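Local coordinates for protein pyrrolysyl-tRNA synthetase (Desulfitobacterium hafniense, PDB 3DSQ) that probably attaches pyrrolysine to its cognate tRNA in an ATP-dependent reaction, as a homodimeric class II aminoacyl-tRNA synthetase, at residues 34-37 with 41-44; 70-75 with 259-264; 22-27 with 277-282. One frame throughout, in Å; residues are numbered along the deposited sequence.

Contact 1 of 3, residues 34-37 with 41-44; sequences MGFS and SRDR
Phe36 lays one face of its ring over the root of Arg42 in the first turns of helix 39-68, and the contact tightens from CB through CG to CD2 and fades beyond it. Phe36 CB is 3.8 Å from Arg42 CB. Next comes Phe36 CG, 3.6 Å from Arg42 CA. The closest approach is at CD2, where Phe36 CD2 and Arg42 CB are 3.4 Å apart; Phe36 CD1, on the other side of CG, lies 4.2 Å from Ser41 O, reached obliquely. CE2 only grazes the arginine. Arg42 CA stands 3.9 Å from the ring centroid, 27° off its normal, which makes a CH-pi contact displaced toward the rim. Arg42 turns its chain away from the ring: chi1 of 155° sets CG opposite the amide nitrogen, and bends at chi2 and chi3 follow. Arg42 NH1 binds Asp43 OD1 at 3.0 Å on the syn side, part of a salt bridge, and NE binds the carbonyl oxygen of Phe13. Trp14 meets the Phe36 ring at an inclined angle, and Ala45 of the same helix also touches it. Putting an alanine at Phe36 would probably strip the CH-pi cover from Arg42 and open a gap beside Trp14. No hydrogen bond joins the two segments, whose contact is chiefly apolar, and the guanidinium is engaged by Asp43 beside it and by Phe13, not by the loop residues 34-37.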
loop_
_atom_site.group_PDB
_atom_site.type_symbol
_atom_site.label_atom_id
_atom_site.label_comp_id
_atom_site.label_asym_id
_atom_site.label_seq_id
_atom_site.Cartn_x
_atom_site.Cartn_y
_atom_site.Cartn_z
ATOM N N MET B 34 12.356 -27.365 -23.033
ATOM C CA MET B 34 12.102 -28.223 -24.191
ATOM C C MET B 34 12.921 -27.891 -25.431
ATOM O O MET B 34 13.119 -26.723 -25.776
ATOM C CB MET B 34 10.623 -28.197 -24.555
ATOM C CG MET B 34 9.752 -28.934 -23.566
ATOM S SD MET B 34 8.036 -28.728 -23.963
ATOM C CE MET B 34 7.845 -29.956 -25.292
ATOM N N GLY B 35 13.393 -28.944 -26.089
ATOM C CA GLY B 35 14.171 -28.800 -27.301
ATOM C C GLY B 35 13.423 -29.485 -28.428
ATOM O O GLY B 35 12.650 -30.421 -28.197
ATOM N N PHE B 36 13.660 -29.032 -29.652
ATOM C CA PHE B 36 12.987 -29.587 -30.815
ATOM C C PHE B 36 13.970 -29.894 -31.933
ATOM O O PHE B 36 15.115 -29.438 -31.905
ATOM C CB PHE B 36 11.931 -28.590 -31.286
ATOM C CG PHE B 36 10.925 -28.272 -30.234
ATOM C CD1 PHE B 36 9.803 -29.081 -30.061
ATOM C CD2 PHE B 36 11.150 -27.233 -29.335
ATOM C CE1 PHE B 36 8.926 -28.864 -29.005
ATOM C CE2 PHE B 36 10.283 -27.012 -28.280
ATOM C CZ PHE B 36 9.166 -27.832 -28.113
ATOM N N SER B 37 13.511 -30.663 -32.917
ATOM C CA SER B 37 14.342 -31.049 -34.052
ATOM C C SER B 37 14.712 -29.887 -34.966
ATOM O O SER B 37 15.716 -29.939 -35.657
ATOM C CB SER B 37 13.633 -32.130 -34.877
ATOM O OG SER B 37 13.415 -33.302 -34.101
ATOM N N SER B 41 9.306 -26.711 -36.067
ATOM C CA SER B 41 8.636 -27.610 -35.134
ATOM C C SER B 41 8.550 -26.937 -33.766
ATOM O O SER B 41 7.559 -27.080 -33.051
ATOM C CB SER B 41 9.409 -28.922 -35.021
ATOM O OG SER B 41 9.570 -29.517 -36.296
ATOM N N ARG B 42 9.592 -26.195 -33.407
ATOM C CA ARG B 42 9.623 -25.496 -32.128
ATOM C C ARG B 42 8.614 -24.358 -32.113
ATOM O O ARG B 42 7.863 -24.195 -31.152
ATOM C CB ARG B 42 11.035 -24.970 -31.851
ATOM C CG ARG B 42 11.093 -23.780 -30.914
ATOM C CD ARG B 42 11.452 -22.545 -31.709
ATOM N NE ARG B 42 12.864 -22.217 -31.551
ATOM C CZ ARG B 42 13.555 -21.436 -32.376
ATOM N NH1 ARG B 42 12.973 -20.898 -33.437
ATOM N NH2 ARG B 42 14.829 -21.185 -32.121
ATOM N N ASP B 43 8.597 -23.568 -33.181
ATOM C CA ASP B 43 7.657 -22.462 -33.272
ATOM C C ASP B 43 6.239 -23.034 -33.171
ATOM O O ASP B 43 5.380 -22.482 -32.481
ATOM C CB ASP B 43 7.846 -21.714 -34.596
ATOM C CG ASP B 43 9.182 -20.970 -34.667
ATOM O OD1 ASP B 43 9.995 -21.099 -33.729
ATOM O OD2 ASP B 43 9.427 -20.254 -35.666
ATOM N N ARG B 44 6.005 -24.147 -33.858
ATOM C CA ARG B 44 4.697 -24.794 -33.831
ATOM C C ARG B 44 4.342 -25.202 -32.403
ATOM O O ARG B 44 3.249 -24.930 -31.916
ATOM C CB ARG B 44 4.705 -26.035 -34.725
ATOM C CG ARG B 44 3.529 -26.964 -34.490
ATOM C CD ARG B 44 3.870 -28.366 -34.957
ATOM N NE ARG B 44 3.773 -28.491 -36.401
ATOM C CZ ARG B 44 4.351 -29.454 -37.109
ATOM N NH1 ARG B 44 5.080 -30.380 -36.498
ATOM N NH2 ARG B 44 4.188 -29.494 -38.428
#

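Contact 2 of 3, residues 70-75 with 259-264; sequences RPALLE and RLLMIR
Leu261 carries the apolar part of this contact, meeting Ala72 and Leu73 at the start of helix 72-85. Its CG lies anti to the carbonyl carbon (chi1 -75°), which sends the branched end toward the opening turn. Leu261 CD1 nests against the backbone, 3.6 Å from Leu73 N. From Ala72 CB, Leu261 CD1 is 3.9 Å away. Leu73 CB is a little further from Leu261 CD1, at 4.2 Å. The other methyl, Leu261 CD2, sits 4.1 Å from Ala72 CB. Leu261 CD2 also lies 3.4 Å above the guanidinium plane of Arg264, toward its rim.

A water gives the two segments a polar connection. It donates to Ala72 O at 2.9 Å and to Glu75 OE1, and accepts a weak bond of 3.4 Å from Arg264 NH1, lying at the edge of that guanidinium. The opposite charges of Glu75 and Arg264 thus face each other across a solvent bridge without direct contact, while Arg264 NE is engaged by the carbonyl oxygen of Ala202.

Pro71 is the N-cap of helix 72-85, and Leu76, a turn further on, touches both Leu261 and Arg264. Helix 257-265 follows strand 250-256 as in motif 3 of class II synthetases; Leu260 and Ile263 pack on strand 228-236 of the central sheet. Met273 contacts both Ala72 and Leu261, while Pro71 and Leu74 rest on Gln91 of the second subunit.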
loop_
_atom_site.group_PDB
_atom_site.type_symbol
_atom_site.label_atom_id
_atom_site.label_comp_id
_atom_site.label_asym_id
_atom_site.label_seq_id
_atom_site.Cartn_x
_atom_site.Cartn_y
_atom_site.Cartn_z
ATOM N N ARG B 70 -10.418 -10.004 -5.462
ATOM C CA ARG B 70 -9.136 -9.401 -5.112
ATOM C C ARG B 70 -7.982 -10.347 -5.396
ATOM O O ARG B 70 -8.088 -11.562 -5.195
ATOM C CB ARG B 70 -9.104 -8.992 -3.639
ATOM C CG ARG B 70 -9.150 -10.151 -2.678
ATOM C CD ARG B 70 -9.396 -9.652 -1.280
ATOM N NE ARG B 70 -9.445 -10.734 -0.305
ATOM C CZ ARG B 70 -9.653 -10.547 0.992
ATOM N NH1 ARG B 70 -9.837 -9.318 1.457
ATOM N NH2 ARG B 70 -9.654 -11.578 1.826
ATOM N N PRO B 71 -6.850 -9.795 -5.867
ATOM C CA PRO B 71 -5.659 -10.580 -6.185
ATOM C C PRO B 71 -4.960 -11.121 -4.945
ATOM O O PRO B 71 -5.185 -10.638 -3.831
ATOM C CB PRO B 71 -4.800 -9.590 -6.967
ATOM C CG PRO B 71 -5.132 -8.289 -6.315
ATOM C CD PRO B 71 -6.637 -8.369 -6.180
ATOM N N ALA B 72 -4.114 -12.123 -5.163
ATOM C CA ALA B 72 -3.360 -12.803 -4.117
ATOM C C ALA B 72 -2.626 -11.911 -3.133
ATOM O O ALA B 72 -2.655 -12.160 -1.924
ATOM C CB ALA B 72 -2.369 -13.772 -4.754
ATOM N N LEU B 73 -1.959 -10.875 -3.642
ATOM C CA LEU B 73 -1.215 -9.983 -2.770
ATOM C C LEU B 73 -2.139 -9.369 -1.732
ATOM O O LEU B 73 -1.804 -9.327 -0.564
ATOM C CB LEU B 73 -0.518 -8.872 -3.583
ATOM C CG LEU B 73 0.283 -7.849 -2.767
ATOM C CD1 LEU B 73 1.340 -8.572 -1.920
ATOM C CD2 LEU B 73 0.956 -6.833 -3.708
ATOM N N LEU B 74 -3.303 -8.897 -2.159
ATOM C CA LEU B 74 -4.243 -8.274 -1.238
ATOM C C LEU B 74 -4.901 -9.283 -0.306
ATOM O O LEU B 74 -5.170 -8.981 0.854
ATOM C CB LEU B 74 -5.314 -7.498 -2.013
ATOM C CG LEU B 74 -4.796 -6.252 -2.751
ATOM C CD1 LEU B 74 -5.939 -5.584 -3.502
ATOM C CD2 LEU B 74 -4.163 -5.280 -1.753
ATOM N N GLU B 75 -5.158 -10.482 -0.816
ATOM C CA GLU B 75 -5.779 -11.530 -0.017
ATOM C C GLU B 75 -4.774 -11.962 1.042
ATOM O O GLU B 75 -5.124 -12.191 2.204
ATOM C CB GLU B 75 -6.146 -12.714 -0.914
ATOM C CG GLU B 75 -6.859 -13.854 -0.207
ATOM C CD GLU B 75 -7.027 -15.068 -1.109
ATOM O OE1 GLU B 75 -5.996 -15.636 -1.534
ATOM O OE2 GLU B 75 -8.185 -15.447 -1.399
ATOM N N ARG B 259 7.535 -12.331 -3.090
ATOM C CA ARG B 259 8.431 -13.472 -3.140
ATOM C C ARG B 259 7.785 -14.680 -2.450
ATOM O O ARG B 259 7.925 -15.810 -2.906
ATOM C CB ARG B 259 9.768 -13.131 -2.483
ATOM C CG ARG B 259 10.748 -14.277 -2.518
ATOM C CD ARG B 259 12.135 -13.870 -2.049
ATOM N NE ARG B 259 13.025 -15.029 -2.021
ATOM C CZ ARG B 259 14.328 -14.975 -1.757
ATOM N NH1 ARG B 259 14.907 -13.809 -1.496
ATOM N NH2 ARG B 259 15.051 -16.090 -1.757
ATOM N N LEU B 260 7.087 -14.434 -1.347
ATOM C CA LEU B 260 6.404 -15.508 -0.639
ATOM C C LEU B 260 5.388 -16.116 -1.590
ATOM O O LEU B 260 5.339 -17.330 -1.767
ATOM C CB LEU B 260 5.659 -14.982 0.595
ATOM C CG LEU B 260 6.328 -14.881 1.971
ATOM C CD1 LEU B 260 5.225 -14.712 3.015
ATOM C CD2 LEU B 260 7.128 -16.137 2.295
ATOM N N LEU B 261 4.578 -15.256 -2.207
ATOM C CA LEU B 261 3.557 -15.712 -3.144
ATOM C C LEU B 261 4.128 -16.508 -4.303
ATOM O O LEU B 261 3.564 -17.538 -4.693
ATOM C CB LEU B 261 2.755 -14.524 -3.692
ATOM C CG LEU B 261 1.746 -13.933 -2.708
ATOM C CD1 LEU B 261 1.127 -12.702 -3.303
ATOM C CD2 LEU B 261 0.673 -14.971 -2.362
ATOM N N MET B 262 5.236 -16.034 -4.866
ATOM C CA MET B 262 5.850 -16.735 -5.984
ATOM C C MET B 262 6.264 -18.153 -5.578
ATOM O O MET B 262 6.094 -19.113 -6.334
ATOM C CB MET B 262 7.077 -15.970 -6.483
ATOM C CG MET B 262 7.969 -16.788 -7.409
ATOM S SD MET B 262 9.331 -15.799 -8.088
ATOM C CE MET B 262 10.341 -15.612 -6.636
ATOM N N ILE B 263 6.811 -18.264 -4.375
ATOM C CA ILE B 263 7.278 -19.533 -3.841
ATOM C C ILE B 263 6.112 -20.467 -3.488
ATOM O O ILE B 263 6.144 -21.645 -3.809
ATOM C CB ILE B 263 8.190 -19.271 -2.621
ATOM C CG1 ILE B 263 9.474 -18.587 -3.113
ATOM C CG2 ILE B 263 8.489 -20.561 -1.884
ATOM C CD1 ILE B 263 10.370 -18.039 -2.016
ATOM N N ARG B 264 5.076 -19.939 -2.855
ATOM C CA ARG B 264 3.926 -20.756 -2.509
ATOM C C ARG B 264 3.218 -21.241 -3.764
ATOM O O ARG B 264 2.891 -22.416 -3.894
ATOM C CB ARG B 264 2.942 -19.950 -1.669
ATOM C CG ARG B 264 1.638 -20.666 -1.395
ATOM C CD ARG B 264 0.466 -19.798 -1.798
ATOM N NE ARG B 264 0.025 -18.956 -0.700
ATOM C CZ ARG B 264 -0.862 -17.973 -0.810
ATOM N NH1 ARG B 264 -1.415 -17.691 -1.980
ATOM N NH2 ARG B 264 -1.212 -17.285 0.262
HETATM O O HOH W 1 -3.156 -14.928 -1.203
#

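Contact 3 of 3, residues 22-27 with 277-282; sequences LKELNA and LSYLDG
The backbones stay well apart, Glu24 CA being 8.6 Å from Tyr279 CA, so that the end of helix 16-24 and the 277-282 segment meet mainly through what projects between them. Tyr279 CG lies opposite the carbonyl carbon (chi1 -62°), which sends the ring across toward Glu24. Tyr279 CE2 comes 3.5 Å from Glu24 O, the carbonyl oxygen lying at the ring edge near the plane. Beyond it the phenol oxygen, Tyr279 OH, touches the side of the glutamate chain, 3.6 Å from both Glu24 CB and Glu24 CG. The two side chains cross at about a right angle, with carboxylate and ring planes 77° apart; the chain of Glu24, extended beyond CG, carries its carboxylate away from the hydroxyl, and OE1 forms long, weak ion pairs with Arg21 and Arg284. His269 also lies against Tyr279.

The helix ends here in a Schellman motif: Ala27 N bonds to Leu22 O at 2.8 Å and Asn26 N to Lys23 O, with Asn26 as the C-prime residue at positive phi (56°). On the facing side, Asp281 and Gly282 form the two-residue turn of a beta hairpin between strands 279-280 and 283-284, with backbone angles near those of type I'; the positive phi of Gly282 suits glycine.

Asn26 ND2 lies 3.1 Å from Gly282 O, while its OD1 accepts the backbone N-H of Gln268. A water also lies between the segments, donating weakly to Gly282 O; its 2.5 Å approach to Glu24 O is doubtfully short. Ser272 OG weakly binds that glycine carbonyl.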
loop_
_atom_site.group_PDB
_atom_site.type_symbol
_atom_site.label_atom_id
_atom_site.label_comp_id
_atom_site.label_asym_id
_atom_site.label_seq_id
_atom_site.Cartn_x
_atom_site.Cartn_y
_atom_site.Cartn_z
ATOM N N LEU B 22 6.614 -17.660 -22.357
ATOM C CA LEU B 22 6.222 -18.841 -21.608
ATOM C C LEU B 22 6.385 -18.599 -20.113
ATOM O O LEU B 22 5.618 -19.129 -19.301
ATOM C CB LEU B 22 7.055 -20.047 -22.053
ATOM C CG LEU B 22 6.841 -20.462 -23.516
ATOM C CD1 LEU B 22 7.726 -21.650 -23.839
ATOM C CD2 LEU B 22 5.366 -20.811 -23.771
ATOM N N LYS B 23 7.379 -17.790 -19.747
ATOM C CA LYS B 23 7.607 -17.493 -18.337
ATOM C C LYS B 23 6.510 -16.592 -17.791
ATOM O O LYS B 23 6.024 -16.809 -16.686
ATOM C CB LYS B 23 8.974 -16.831 -18.123
ATOM C CG LYS B 23 9.952 -17.683 -17.333
ATOM C CD LYS B 23 11.050 -16.839 -16.681
ATOM C CE LYS B 23 12.000 -17.711 -15.866
ATOM N NZ LYS B 23 13.026 -16.900 -15.136
ATOM N N GLU B 24 6.120 -15.582 -18.563
ATOM C CA GLU B 24 5.061 -14.665 -18.142
ATOM C C GLU B 24 3.753 -15.426 -17.948
ATOM O O GLU B 24 2.898 -15.023 -17.147
ATOM C CB GLU B 24 4.789 -13.600 -19.196
ATOM C CG GLU B 24 5.984 -12.825 -19.701
ATOM C CD GLU B 24 5.556 -11.766 -20.697
ATOM O OE1 GLU B 24 4.693 -12.065 -21.551
ATOM O OE2 GLU B 24 6.084 -10.641 -20.629
ATOM N N LEU B 25 3.588 -16.488 -18.730
ATOM C CA LEU B 25 2.395 -17.319 -18.671
ATOM C C LEU B 25 2.562 -18.437 -17.651
ATOM O O LEU B 25 1.749 -19.358 -17.586
ATOM C CB LEU B 25 2.105 -17.914 -20.052
ATOM C CG LEU B 25 1.855 -16.874 -21.140
ATOM C CD1 LEU B 25 1.655 -17.529 -22.508
ATOM C CD2 LEU B 25 0.646 -16.064 -20.742
ATOM N N ASN B 26 3.624 -18.350 -16.858
ATOM C CA ASN B 26 3.910 -19.341 -15.831
ATOM C C ASN B 26 4.024 -20.782 -16.316
ATOM O O ASN B 26 3.449 -21.700 -15.722
ATOM C CB ASN B 26 2.869 -19.253 -14.701
ATOM C CG ASN B 26 3.018 -17.983 -13.876
ATOM O OD1 ASN B 26 4.133 -17.586 -13.522
ATOM N ND2 ASN B 26 1.900 -17.343 -13.563
ATOM N N ALA B 27 4.781 -20.984 -17.392
ATOM C CA ALA B 27 4.991 -22.320 -17.920
ATOM C C ALA B 27 5.857 -23.068 -16.906
ATOM O O ALA B 27 6.462 -22.459 -16.023
ATOM C CB ALA B 27 5.699 -22.247 -19.265
ATOM N N LEU B 277 0.727 -3.350 -13.958
ATOM C CA LEU B 277 -0.185 -2.916 -15.001
ATOM C C LEU B 277 -0.142 -3.975 -16.095
ATOM O O LEU B 277 -0.902 -3.905 -17.052
ATOM C CB LEU B 277 0.230 -1.562 -15.591
ATOM C CG LEU B 277 0.064 -0.331 -14.692
ATOM C CD1 LEU B 277 0.418 0.929 -15.477
ATOM C CD2 LEU B 277 -1.365 -0.253 -14.179
ATOM N N SER B 278 0.742 -4.959 -15.941
ATOM C CA SER B 278 0.895 -6.033 -16.935
ATOM C C SER B 278 0.337 -7.388 -16.483
ATOM O O SER B 278 0.006 -8.244 -17.306
ATOM C CB SER B 278 2.373 -6.210 -17.294
ATOM O OG SER B 278 2.843 -5.086 -18.015
ATOM N N TYR B 279 0.264 -7.591 -15.175
ATOM C CA TYR B 279 -0.266 -8.841 -14.643
ATOM C C TYR B 279 -1.386 -8.501 -13.684
ATOM O O TYR B 279 -1.562 -7.343 -13.311
ATOM C CB TYR B 279 0.790 -9.620 -13.855
ATOM C CG TYR B 279 2.008 -10.084 -14.619
ATOM C CD1 TYR B 279 3.050 -9.200 -14.917
ATOM C CD2 TYR B 279 2.161 -11.427 -14.961
ATOM C CE1 TYR B 279 4.216 -9.645 -15.523
ATOM C CE2 TYR B 279 3.322 -11.889 -15.561
ATOM C CZ TYR B 279 4.354 -10.990 -15.834
ATOM O OH TYR B 279 5.538 -11.454 -16.348
ATOM N N LEU B 280 -2.137 -9.523 -13.282
ATOM C CA LEU B 280 -3.219 -9.347 -12.329
ATOM C C LEU B 280 -3.439 -10.712 -11.703
ATOM O O LEU B 280 -3.696 -11.680 -12.411
ATOM C CB LEU B 280 -4.506 -8.898 -13.023
ATOM C CG LEU B 280 -5.571 -8.114 -12.238
ATOM C CD1 LEU B 280 -6.935 -8.461 -12.809
ATOM C CD2 LEU B 280 -5.534 -8.419 -10.755
ATOM N N ASP B 281 -3.305 -10.784 -10.384
ATOM C CA ASP B 281 -3.512 -12.029 -9.645
ATOM C C ASP B 281 -2.731 -13.202 -10.259
ATOM O O ASP B 281 -3.246 -14.318 -10.393
ATOM C CB ASP B 281 -5.016 -12.323 -9.586
ATOM C CG ASP B 281 -5.380 -13.418 -8.577
ATOM O OD1 ASP B 281 -4.653 -13.624 -7.587
ATOM O OD2 ASP B 281 -6.422 -14.065 -8.776
ATOM N N GLY B 282 -1.482 -12.926 -10.627
ATOM C CA GLY B 282 -0.610 -13.933 -11.205
ATOM C C GLY B 282 -0.778 -14.195 -12.692
ATOM O O GLY B 282 -0.062 -15.019 -13.239
HETATM O O HOH W 2 0.479 -15.475 -16.493
#

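From the N terminus, helix 16-24 supplies the first half of contact 3, whose partner arrives only near the C terminus, so this contact closes a loop that encompasses the other two. Within it, contact 1 closes first, a short local closure, three residues apart, of a loop onto the start of helix 39-68. Contact 2 opens later, after that helix, and closes when helix 257-265 returns to helix 72-85; the two follow in series without crossing. Contacts 2 and 3 touch, Ala72 N lying 2.9 Å from Asp281 OD1 in a probable hydrogen bond. Thus helices 72-85 and 257-265 of the class II core, the C-terminal hairpin and the N-terminal helix are tied in succession, with contact 1 further outward.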